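Side-chain contacts in streptokinase domain B (Streptococcus dysgalactiae subsp. equisimilis, PDB 1QQR), which belongs to a plasminogen activator of the staphylokinase/streptokinase family and probably takes part in the non-proteolytic activation of plasminogen: residues 50-53 against 54-58; 84-88 against 89-93. All coordinates share one frame; numbering follows the deposited sequence.

Interaction 1: 50-53 against 54-58; sequences LAQA and QSILN
Q52 and I56 meet i to i+4 in the middle of helix 46-60, the single long helix that packs on the mixed beta sheet of this beta-grasp-like domain. The I56 CD1 methyl comes up obliquely on the amide oxygen of Q52, with OE1 and CD1 4.2 Å apart. In the glutamine, the bend at chi2 (-52°), together with a first torsion away from the usual staggered values, turns OE1 toward the I56 side, while I56 sets CG1 beside its own backbone N and anti to the carbonyl carbon. That choice lays CG1 close over the Q52 carbonyl oxygen, at 3.4 Å from Q52 O. OE1 is hydrogen-bonded by K33 NZ on strand 33-38, which anchors the bent amide.

Q52 O accepts the I56 amide, whose nitrogen lies 20° off the carbonyl plane; S55 OG lies 3.2 Å from Q52 O. The S55 backbone is tied one residue earlier, its N donating to A51 O at 3.0 Å.

The inward side is plainer. The A53 methyl touches Y12 and Y124 of the sheet, and its carbonyl accepts the amide of buried L57, with L57 N 2.7 Å from A53 O. The L57 side chain reaches F16 and V126, so one helical face spans strands 8-18 and 111-128. I56 also touches Y12 and F16 of the first of these strands.

Q54 marks the flank toward strand 64-76. Its chain carries OE1 to the amide of I66. Its backbone is held by the preceding turn: Q54 N donates to L50 O over 2.8 Å at a nearly straight N-H...O angle of 170°.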
loop_
_atom_site.group_PDB
_atom_site.type_symbol
_atom_site.label_atom_id
_atom_site.label_comp_id
_atom_site.label_asym_id
_atom_site.label_seq_id
_atom_site.Cartn_x
_atom_site.Cartn_y
_atom_site.Cartn_z
ATOM N N LEU A 50 -1.690 -7.116 -6.084
ATOM C CA LEU A 50 -2.081 -6.890 -7.477
ATOM C C LEU A 50 -3.590 -7.037 -7.605
ATOM O O LEU A 50 -4.239 -6.221 -8.262
ATOM C CB LEU A 50 -1.421 -7.891 -8.432
ATOM C CG LEU A 50 -1.962 -7.810 -9.877
ATOM C CD1 LEU A 50 -1.440 -6.570 -10.587
ATOM C CD2 LEU A 50 -1.514 -9.020 -10.635
ATOM N N ALA A 51 -4.160 -8.057 -6.965
ATOM C CA ALA A 51 -5.595 -8.270 -7.073
ATOM C C ALA A 51 -6.314 -7.059 -6.509
ATOM O O ALA A 51 -7.310 -6.596 -7.071
ATOM C CB ALA A 51 -6.026 -9.560 -6.339
ATOM N N GLN A 52 -5.805 -6.544 -5.393
ATOM C CA GLN A 52 -6.389 -5.366 -4.768
ATOM C C GLN A 52 -6.304 -4.153 -5.698
ATOM O O GLN A 52 -7.276 -3.430 -5.892
ATOM C CB GLN A 52 -5.648 -5.032 -3.467
ATOM C CG GLN A 52 -6.309 -5.539 -2.219
ATOM C CD GLN A 52 -7.763 -5.120 -2.133
ATOM O OE1 GLN A 52 -8.113 -3.932 -2.288
ATOM N NE2 GLN A 52 -8.625 -6.096 -1.890
ATOM N N ALA A 53 -5.125 -3.923 -6.263
ATOM C CA ALA A 53 -4.950 -2.770 -7.127
ATOM C C ALA A 53 -5.838 -2.883 -8.386
ATOM O O ALA A 53 -6.497 -1.922 -8.774
ATOM C CB ALA A 53 -3.463 -2.626 -7.513
ATOM N N GLN A 54 -5.871 -4.058 -9.004
ATOM C CA GLN A 54 -6.671 -4.251 -10.204
ATOM C C GLN A 54 -8.134 -3.964 -9.882
ATOM O O GLN A 54 -8.817 -3.293 -10.645
ATOM C CB GLN A 54 -6.494 -5.684 -10.747
ATOM C CG GLN A 54 -7.220 -6.003 -12.084
ATOM C CD GLN A 54 -6.852 -5.032 -13.234
ATOM O OE1 GLN A 54 -5.696 -4.968 -13.673
ATOM N NE2 GLN A 54 -7.848 -4.275 -13.720
ATOM N N SER A 55 -8.621 -4.428 -8.736
ATOM C CA SER A 55 -10.020 -4.180 -8.428
ATOM C C SER A 55 -10.268 -2.691 -8.176
ATOM O O SER A 55 -11.290 -2.141 -8.603
ATOM C CB SER A 55 -10.489 -5.051 -7.247
ATOM O OG SER A 55 -10.349 -4.415 -5.988
ATOM N N ILE A 56 -9.338 -2.019 -7.507
ATOM C CA ILE A 56 -9.518 -0.591 -7.273
ATOM C C ILE A 56 -9.484 0.142 -8.616
ATOM O O ILE A 56 -10.277 1.058 -8.852
ATOM C CB ILE A 56 -8.428 -0.050 -6.362
ATOM C CG1 ILE A 56 -8.697 -0.531 -4.934
ATOM C CG2 ILE A 56 -8.362 1.462 -6.467
ATOM C CD1 ILE A 56 -7.658 -0.134 -3.942
ATOM N N LEU A 57 -8.568 -0.284 -9.491
ATOM C CA LEU A 57 -8.425 0.296 -10.823
ATOM C C LEU A 57 -9.730 0.125 -11.610
ATOM O O LEU A 57 -10.162 1.037 -12.302
ATOM C CB LEU A 57 -7.273 -0.376 -11.596
ATOM C CG LEU A 57 -7.056 0.192 -13.010
ATOM C CD1 LEU A 57 -6.683 1.685 -12.900
ATOM C CD2 LEU A 57 -5.956 -0.576 -13.740
ATOM N N ASN A 58 -10.356 -1.040 -11.500
ATOM C CA ASN A 58 -11.614 -1.282 -12.200
ATOM C C ASN A 58 -12.674 -0.282 -11.772
ATOM O O ASN A 58 -13.314 0.335 -12.617
ATOM C CB ASN A 58 -12.125 -2.705 -11.939
ATOM C CG ASN A 58 -11.321 -3.766 -12.683
ATOM O OD1 ASN A 58 -11.455 -4.968 -12.415
ATOM N ND2 ASN A 58 -10.484 -3.328 -13.628
#

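Interaction 2: 84-88 against 89-93; sequences ILPMD and QEFTY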
loop_
_atom_site.group_PDB
_atom_site.type_symbol
_atom_site.label_atom_id
_atom_site.label_comp_id
_atom_site.label_asym_id
_atom_site.label_seq_id
_atom_site.Cartn_x
_atom_site.Cartn_y
_atom_site.Cartn_z
ATOM N N ILE A 84 11.211 -1.224 1.940
ATOM C CA ILE A 84 11.122 -1.133 0.494
ATOM C C ILE A 84 11.018 -2.550 -0.057
ATOM O O ILE A 84 11.963 -3.327 0.025
ATOM C CB ILE A 84 12.402 -0.473 -0.082
ATOM C CG1 ILE A 84 12.732 0.804 0.695
ATOM C CG2 ILE A 84 12.221 -0.175 -1.554
ATOM C CD1 ILE A 84 11.576 1.824 0.798
ATOM N N LEU A 85 9.869 -2.884 -0.617
ATOM C CA LEU A 85 9.659 -4.202 -1.175
ATOM C C LEU A 85 10.346 -4.279 -2.543
ATOM O O LEU A 85 10.516 -3.260 -3.220
ATOM C CB LEU A 85 8.151 -4.458 -1.269
ATOM C CG LEU A 85 7.500 -4.449 0.133
ATOM C CD1 LEU A 85 5.996 -4.294 0.088
ATOM C CD2 LEU A 85 7.870 -5.724 0.844
ATOM N N PRO A 86 10.787 -5.485 -2.951
ATOM C CA PRO A 86 11.466 -5.715 -4.239
ATOM C C PRO A 86 10.643 -5.213 -5.424
ATOM O O PRO A 86 9.462 -5.533 -5.545
ATOM C CB PRO A 86 11.638 -7.229 -4.269
ATOM C CG PRO A 86 11.781 -7.584 -2.837
ATOM C CD PRO A 86 10.729 -6.726 -2.160
ATOM N N MET A 87 11.278 -4.460 -6.319
ATOM C CA MET A 87 10.582 -3.883 -7.473
ATOM C C MET A 87 10.258 -4.751 -8.695
ATOM O O MET A 87 9.211 -4.554 -9.332
ATOM C CB MET A 87 11.316 -2.620 -7.939
ATOM C CG MET A 87 10.865 -1.368 -7.208
ATOM S SD MET A 87 12.204 -0.284 -6.663
ATOM C CE MET A 87 12.822 -1.203 -5.233
ATOM N N ASP A 88 11.119 -5.705 -9.038
ATOM C CA ASP A 88 10.837 -6.510 -10.221
ATOM C C ASP A 88 10.779 -8.013 -10.040
ATOM O O ASP A 88 11.360 -8.758 -10.828
ATOM C CB ASP A 88 11.834 -6.173 -11.335
ATOM C CG ASP A 88 11.551 -4.823 -11.989
ATOM O OD1 ASP A 88 10.415 -4.616 -12.474
ATOM O OD2 ASP A 88 12.465 -3.969 -12.024
ATOM N N GLN A 89 10.065 -8.459 -9.012
ATOM C CA GLN A 89 9.904 -9.884 -8.741
ATOM C C GLN A 89 8.755 -10.015 -7.759
ATOM O O GLN A 89 8.435 -9.060 -7.055
ATOM C CB GLN A 89 11.184 -10.457 -8.129
ATOM C CG GLN A 89 11.549 -9.817 -6.808
ATOM C CD GLN A 89 12.880 -10.291 -6.244
ATOM O OE1 GLN A 89 13.921 -10.098 -6.855
ATOM N NE2 GLN A 89 12.847 -10.904 -5.065
ATOM N N GLU A 90 8.109 -11.177 -7.729
ATOM C CA GLU A 90 7.020 -11.396 -6.788
ATOM C C GLU A 90 7.625 -11.331 -5.390
ATOM O O GLU A 90 8.822 -11.568 -5.215
ATOM C CB GLU A 90 6.378 -12.752 -7.029
ATOM C CG GLU A 90 5.810 -12.889 -8.430
ATOM C CD GLU A 90 4.717 -11.876 -8.740
ATOM O OE1 GLU A 90 4.265 -11.821 -9.903
ATOM O OE2 GLU A 90 4.290 -11.137 -7.829
ATOM N N PHE A 91 6.819 -10.982 -4.397
ATOM C CA PHE A 91 7.334 -10.877 -3.044
ATOM C C PHE A 91 6.291 -11.202 -1.991
ATOM O O PHE A 91 5.102 -11.292 -2.280
ATOM C CB PHE A 91 7.873 -9.454 -2.801
ATOM C CG PHE A 91 6.833 -8.342 -2.988
ATOM C CD1 PHE A 91 5.774 -8.179 -2.094
ATOM C CD2 PHE A 91 6.937 -7.449 -4.053
ATOM C CE1 PHE A 91 4.837 -7.141 -2.256
ATOM C CE2 PHE A 91 6.004 -6.412 -4.225
ATOM C CZ PHE A 91 4.952 -6.259 -3.321
ATOM N N THR A 92 6.753 -11.379 -0.766
ATOM C CA THR A 92 5.864 -11.612 0.355
ATOM C C THR A 92 6.280 -10.591 1.411
ATOM O O THR A 92 7.461 -10.323 1.604
ATOM C CB THR A 92 6.033 -13.014 0.972
ATOM O OG1 THR A 92 7.411 -13.206 1.289
ATOM C CG2 THR A 92 5.556 -14.107 0.026
ATOM N N TYR A 93 5.306 -9.982 2.064
ATOM C CA TYR A 93 5.618 -9.042 3.116
ATOM C C TYR A 93 5.114 -9.671 4.402
ATOM O O TYR A 93 3.949 -10.087 4.496
ATOM C CB TYR A 93 4.923 -7.699 2.911
ATOM C CG TYR A 93 4.941 -6.864 4.180
ATOM C CD1 TYR A 93 6.151 -6.472 4.762
ATOM C CD2 TYR A 93 3.756 -6.529 4.834
ATOM C CE1 TYR A 93 6.169 -5.765 5.972
ATOM C CE2 TYR A 93 3.769 -5.831 6.048
ATOM C CZ TYR A 93 4.972 -5.456 6.610
ATOM O OH TYR A 93 4.986 -4.816 7.835
HETATM O O HOH W 1 7.130 -6.298 -7.665
#
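L85 lies across the aromatic face of F91, the two side chains crossing at about a right angle inside the loop that joins strand 83-84 to strand 92-94. The chain reverses here, its two arms running nearly antiparallel, and the L85-F91 pair joins the two arms. L85 CB stands 4.1 Å from the centroid of the F91 ring and only 8° off its normal, a CH-pi contact, while CD1 continues over the rim to F91 CE1 at 3.9 Å. The ring is placed there by chi1 of 59°, which sets CG between the backbone N and the carbonyl carbon. L85 CD2 extends to the CB of Y93, whose hydroxyl bonds to D118. Beyond the pair, F91 touches L49 of helix 46-60, and F91 N donates to S46 OG.

Nearer the bend the packing becomes more exposed. P86 offers CD to F91 CB and CB to the aliphatic part of Q89, with P86 CB 3.6 Å from Q89 CG. A water lies between the arms, 3.2 Å from P86 O and 3.1 Å from Q89 O.

How the interactions relate
Interaction 1 precedes interaction 2 along the chain, and their centres lie about 17 Å apart, with nearest atoms about 6 Å apart and no direct touch. Helix 46-60 relates them: its middle carries interaction 1, while S46 and L49 near its start receive F91 of interaction 2. Strand 64-76 is also shared, met by L50 and Q54 in the first and by L85, F91 and Y93 in the second. Both mix buried and exposed residues. The contrast is chemical: the helix is built on repeating backbone hydrogen bonds with side chains sorted by face, whereas the loop has none between its arms and relies on apolar overlap, with a water lying between P86 O and Q89 O.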